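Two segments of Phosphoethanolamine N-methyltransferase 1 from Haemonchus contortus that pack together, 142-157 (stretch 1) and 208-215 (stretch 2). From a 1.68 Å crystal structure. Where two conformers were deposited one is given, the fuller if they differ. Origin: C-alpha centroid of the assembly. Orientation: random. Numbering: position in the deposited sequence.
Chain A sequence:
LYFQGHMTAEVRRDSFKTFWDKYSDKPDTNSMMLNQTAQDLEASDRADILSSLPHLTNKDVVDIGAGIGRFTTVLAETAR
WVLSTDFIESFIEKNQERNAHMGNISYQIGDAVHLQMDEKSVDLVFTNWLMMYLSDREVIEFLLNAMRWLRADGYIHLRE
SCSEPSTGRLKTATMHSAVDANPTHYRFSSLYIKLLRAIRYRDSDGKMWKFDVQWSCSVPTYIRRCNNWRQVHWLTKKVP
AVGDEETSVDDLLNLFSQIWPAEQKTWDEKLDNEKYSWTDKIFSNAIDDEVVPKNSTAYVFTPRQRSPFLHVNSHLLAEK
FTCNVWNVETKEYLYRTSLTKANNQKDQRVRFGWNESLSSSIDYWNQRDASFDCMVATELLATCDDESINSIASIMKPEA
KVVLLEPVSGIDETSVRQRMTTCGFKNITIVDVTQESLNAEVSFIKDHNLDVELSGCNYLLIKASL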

# COMPACT_ATOMS: atom_id res chain seq x y z
N PHE A 142 -8.58 -9.41 15.13
CA PHE A 142 -9.07 -8.04 15.00
C PHE A 142 -9.80 -7.84 13.68
O PHE A 142 -10.85 -7.22 13.64
CB PHE A 142 -7.94 -7.02 15.12
CG PHE A 142 -8.37 -5.61 14.77
CD1 PHE A 142 -9.06 -4.84 15.69
CD2 PHE A 142 -8.11 -5.09 13.52
CE1 PHE A 142 -9.46 -3.55 15.37
CE2 PHE A 142 -8.51 -3.80 13.20
CZ PHE A 142 -9.19 -3.03 14.13
N LEU A 143 -9.23 -8.38 12.61
CA LEU A 143 -9.79 -8.16 11.27
C LEU A 143 -11.08 -8.92 11.03
O LEU A 143 -11.95 -8.46 10.30
CB LEU A 143 -8.76 -8.49 10.19
CG LEU A 143 -7.57 -7.53 10.13
CD1 LEU A 143 -6.49 -8.08 9.22
CD2 LEU A 143 -8.01 -6.15 9.67
N LEU A 144 -11.21 -10.09 11.65
CA LEU A 144 -12.47 -10.83 11.60
C LEU A 144 -13.55 -10.13 12.42
O LEU A 144 -14.73 -10.20 12.10
CB LEU A 144 -12.28 -12.28 12.06
CG LEU A 144 -11.48 -13.18 11.10
CD1 LEU A 144 -11.13 -14.51 11.75
CD2 LEU A 144 -12.25 -13.42 9.82
N ASN A 145 -13.14 -9.44 13.48
CA ASN A 145 -14.07 -8.64 14.28
C ASN A 145 -14.56 -7.41 13.53
O ASN A 145 -15.75 -7.09 13.53
CB ASN A 145 -13.43 -8.23 15.60
CG ASN A 145 -13.82 -9.13 16.75
OD1 ASN A 145 -14.96 -9.59 16.83
ND2 ASN A 145 -12.87 -9.41 17.63
N ALA A 146 -13.63 -6.71 12.88
CA ALA A 146 -13.98 -5.56 12.06
C ALA A 146 -14.96 -6.00 10.99
O ALA A 146 -15.92 -5.30 10.68
CB ALA A 146 -12.74 -4.98 11.41
N MSE A 147 -14.73 -7.18 10.45
CA MSE A 147 -15.60 -7.72 9.42
C MSE A 147 -17.01 -7.95 9.95
O MSE A 147 -18.00 -7.66 9.28
CB MSE A 147 -15.01 -9.03 8.91
CG MSE A 147 -15.81 -9.65 7.80
SE MSE A 147 -15.71 -8.74 6.09
CE MSE A 147 -14.33 -9.82 5.27
N ARG A 148 -17.10 -8.47 11.17
CA ARG A 148 -18.38 -8.69 11.82
C ARG A 148 -19.13 -7.37 12.07
O ARG A 148 -20.34 -7.30 11.87
CB ARG A 148 -18.16 -9.41 13.15
CG ARG A 148 -19.41 -9.65 13.97
CD ARG A 148 -19.06 -10.22 15.33
NE ARG A 148 -20.25 -10.57 16.10
CZ ARG A 148 -20.89 -11.74 15.99
NH1 ARG A 148 -20.45 -12.66 15.14
NH2 ARG A 148 -21.96 -11.98 16.73
N TRP A 149 -18.40 -6.35 12.49
CA TRP A 149 -18.97 -5.06 12.87
C TRP A 149 -19.38 -4.20 11.70
O TRP A 149 -20.27 -3.37 11.81
CB TRP A 149 -17.96 -4.28 13.70
CG TRP A 149 -17.51 -5.00 14.92
CD1 TRP A 149 -18.18 -5.97 15.60
CD2 TRP A 149 -16.28 -4.79 15.62
NE1 TRP A 149 -17.45 -6.38 16.68
CE2 TRP A 149 -16.27 -5.68 16.72
CE3 TRP A 149 -15.18 -3.95 15.42
CZ2 TRP A 149 -15.21 -5.74 17.62
CZ3 TRP A 149 -14.13 -4.01 16.31
CH2 TRP A 149 -14.15 -4.90 17.40
N LEU A 150 -18.69 -4.37 10.57
CA LEU A 150 -18.95 -3.53 9.41
C LEU A 150 -20.27 -3.88 8.72
O LEU A 150 -20.63 -5.06 8.60
CB LEU A 150 -17.80 -3.65 8.41
CG LEU A 150 -16.58 -2.77 8.69
CD1 LEU A 150 -15.45 -3.12 7.74
CD2 LEU A 150 -16.97 -1.31 8.51
N ARG A 151 -20.99 -2.86 8.28
CA ARG A 151 -22.10 -3.05 7.36
C ARG A 151 -21.57 -3.37 5.96
O ARG A 151 -20.42 -3.06 5.66
CB ARG A 151 -22.99 -1.81 7.33
CG ARG A 151 -23.93 -1.72 8.51
CD ARG A 151 -24.64 -0.38 8.60
NE ARG A 151 -24.99 -0.12 9.99
CZ ARG A 151 -24.46 0.85 10.73
NH1 ARG A 151 -23.59 1.68 10.21
NH2 ARG A 151 -24.83 1.00 11.99
N ALA A 152 -22.39 -4.00 5.12
CA ALA A 152 -22.01 -4.23 3.73
C ALA A 152 -21.70 -2.87 3.09
O ALA A 152 -22.32 -1.87 3.46
CB ALA A 152 -23.14 -4.90 2.99
N ASP A 153 -20.75 -2.85 2.15
CA ASP A 153 -20.18 -1.62 1.57
C ASP A 153 -19.28 -0.83 2.53
O ASP A 153 -18.66 0.15 2.13
CB ASP A 153 -21.26 -0.68 1.00
CG ASP A 153 -22.14 -1.35 -0.02
OD1 ASP A 153 -21.72 -2.37 -0.60
OD2 ASP A 153 -23.27 -0.85 -0.25
N GLY A 154 -19.21 -1.26 3.79
CA GLY A 154 -18.41 -0.58 4.79
C GLY A 154 -16.92 -0.64 4.49
O GLY A 154 -16.47 -1.47 3.71
N TYR A 155 -16.16 0.23 5.14
CA TYR A 155 -14.72 0.31 4.91
C TYR A 155 -13.92 0.18 6.19
O TYR A 155 -14.43 0.45 7.29
CB TYR A 155 -14.37 1.66 4.31
CG TYR A 155 -14.80 1.87 2.87
CD1 TYR A 155 -13.93 1.61 1.83
CD2 TYR A 155 -16.05 2.39 2.57
CE1 TYR A 155 -14.30 1.83 0.52
CE2 TYR A 155 -16.43 2.61 1.27
CZ TYR A 155 -15.55 2.33 0.25
OH TYR A 155 -15.93 2.56 -1.05
N ILE A 156 -12.67 -0.24 6.05
CA ILE A 156 -11.71 -0.18 7.14
C ILE A 156 -10.44 0.50 6.63
O ILE A 156 -9.98 0.22 5.52
CB ILE A 156 -11.41 -1.59 7.76
CG1 ILE A 156 -10.27 -1.51 8.78
CG2 ILE A 156 -11.11 -2.62 6.69
CD1 ILE A 156 -10.06 -2.80 9.54
N HIS A 157 -9.92 1.42 7.42
CA HIS A 157 -8.65 2.05 7.11
C HIS A 157 -7.60 1.52 8.07
O HIS A 157 -7.81 1.50 9.28
CB HIS A 157 -8.73 3.57 7.23
CG HIS A 157 -7.41 4.25 7.05
ND1 HIS A 157 -6.50 4.41 8.07
CD2 HIS A 157 -6.84 4.80 5.95
CE1 HIS A 157 -5.43 5.03 7.62
NE2 HIS A 157 -5.60 5.27 6.33
N MSE A 208 -21.28 -14.89 2.99
CA MSE A 208 -19.82 -14.83 2.90
C MSE A 208 -19.35 -13.43 2.51
O MSE A 208 -20.00 -12.74 1.72
CB MSE A 208 -19.29 -15.84 1.89
CG MSE A 208 -17.81 -16.16 2.03
SE MSE A 208 -17.43 -17.08 3.71
CE MSE A 208 -18.85 -18.38 3.58
N TRP A 209 -18.22 -13.02 3.07
CA TRP A 209 -17.66 -11.72 2.75
C TRP A 209 -16.17 -11.80 2.49
O TRP A 209 -15.49 -12.71 2.96
CB TRP A 209 -17.94 -10.74 3.89
CG TRP A 209 -19.40 -10.59 4.14
CD1 TRP A 209 -20.15 -11.29 5.03
CD2 TRP A 209 -20.28 -9.71 3.45
NE1 TRP A 209 -21.46 -10.89 4.96
CE2 TRP A 209 -21.57 -9.92 4.00
CE3 TRP A 209 -20.13 -8.76 2.44
CZ2 TRP A 209 -22.68 -9.21 3.56
CZ3 TRP A 209 -21.23 -8.06 2.01
CH2 TRP A 209 -22.49 -8.29 2.56
N LYS A 210 -15.67 -10.84 1.71
CA LYS A 210 -14.24 -10.69 1.52
C LYS A 210 -13.91 -9.21 1.54
O LYS A 210 -14.80 -8.36 1.50
CB LYS A 210 -13.78 -11.31 0.20
CG LYS A 210 -14.35 -10.67 -1.05
CD LYS A 210 -13.89 -11.45 -2.28
CE LYS A 210 -14.61 -10.99 -3.53
NZ LYS A 210 -14.15 -11.76 -4.71
N PHE A 211 -12.62 -8.92 1.62
CA PHE A 211 -12.14 -7.55 1.60
C PHE A 211 -11.67 -7.20 0.20
O PHE A 211 -10.97 -7.99 -0.44
CB PHE A 211 -10.98 -7.42 2.59
CG PHE A 211 -11.42 -7.18 4.01
CD1 PHE A 211 -12.45 -6.30 4.30
CD2 PHE A 211 -10.81 -7.85 5.06
CE1 PHE A 211 -12.85 -6.07 5.60
CE2 PHE A 211 -11.20 -7.62 6.37
CZ PHE A 211 -12.22 -6.74 6.64
N ASP A 212 -12.07 -6.03 -0.28
CA ASP A 212 -11.54 -5.50 -1.53
C ASP A 212 -10.53 -4.41 -1.16
O ASP A 212 -10.93 -3.28 -0.83
CB ASP A 212 -12.66 -4.93 -2.40
CG ASP A 212 -12.16 -4.27 -3.67
OD1 ASP A 212 -11.01 -4.53 -4.07
OD2 ASP A 212 -12.92 -3.50 -4.29
N VAL A 213 -9.24 -4.75 -1.19
CA VAL A 213 -8.20 -3.79 -0.86
C VAL A 213 -8.04 -2.81 -2.00
O VAL A 213 -7.50 -3.14 -3.05
CB VAL A 213 -6.86 -4.46 -0.57
CG1 VAL A 213 -5.87 -3.44 -0.07
CG2 VAL A 213 -7.03 -5.54 0.46
N GLN A 214 -8.52 -1.58 -1.79
CA GLN A 214 -8.63 -0.63 -2.88
C GLN A 214 -7.28 -0.10 -3.35
O GLN A 214 -7.10 0.23 -4.52
CB GLN A 214 -9.57 0.51 -2.49
CG GLN A 214 -10.99 0.03 -2.20
CD GLN A 214 -12.06 0.96 -2.75
OE1 GLN A 214 -11.86 2.17 -2.81
NE2 GLN A 214 -13.19 0.39 -3.15
N TRP A 215 -6.33 -0.02 -2.42
CA TRP A 215 -5.00 0.48 -2.73
C TRP A 215 -4.04 0.25 -1.60
O TRP A 215 -4.45 -0.01 -0.46
CB TRP A 215 -5.01 1.97 -3.07
CG TRP A 215 -5.90 2.86 -2.23
CD1 TRP A 215 -7.14 3.28 -2.56
CD2 TRP A 215 -5.59 3.48 -0.96
NE1 TRP A 215 -7.64 4.11 -1.58
CE2 TRP A 215 -6.71 4.25 -0.59
CE3 TRP A 215 -4.48 3.45 -0.11
CZ2 TRP A 215 -6.76 4.98 0.59
CZ3 TRP A 215 -4.53 4.17 1.07
CH2 TRP A 215 -5.66 4.93 1.41
O HOH W 1 -13.81 3.92 -2.54
O HOH W 2 -16.14 1.43 -3.99

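The contact between the helix-turn-strand of residues 142-157 and the strand of residues 208-215 buries 485 Å², summed over both sides, and is built chiefly from Phe 211, Met 147 and Trp 209. No direct hydrogen bond crosses it; the packing is apolar over most of its length, with water serving the one polar end.

Phe 211 gives up the largest area. Its CA-to-CB bond points sideways, but the end of the side chain comes nearer the first stretch (chi1 -84°), and the ring meets four residues there. Met 147, a selenomethionine, covers one face: its CE lies 3.8 Å from the centroid of the Phe 211 ring and only 3° off the ring normal, an almost ideal CH-pi geometry. Met 147 SE sits obliquely to the same ring, 3.9 Å from Phe 211 CE1. At the ring edge lie Leu 150, whose CD1 is 4.5 Å from Phe 211 CE1, and the backbone of Leu 143, whose O is 4.1 Å from Phe 211 CZ. Leu 143 O also accepts the helical hydrogen bond from Met 147 N, at 3.1 Å. Ile 156 CG2 approaches Phe 211 CE1 at 4.0 Å, so the helix and both strand segments after it contribute to the surroundings of the ring.

Met 147 extends from the helix between two aromatic residues of the strand, its SE also packing 3.7 Å from Trp 209 CB. The far end of the Trp 209 indole reaches the turn that connects the strands of the first stretch, where Trp 209 CH2 lies 3.5 Å from Ala 152 CB.

Farther along, Tyr 155 presents its ring edge to Gln 214, with Tyr 155 CE1 4.1 Å from Gln 214 CD. Two waters bridge these side chains: one binds Tyr 155 OH and donates to Gln 214 OE1, while the other binds the same hydroxyl and accepts from Gln 214 NE2.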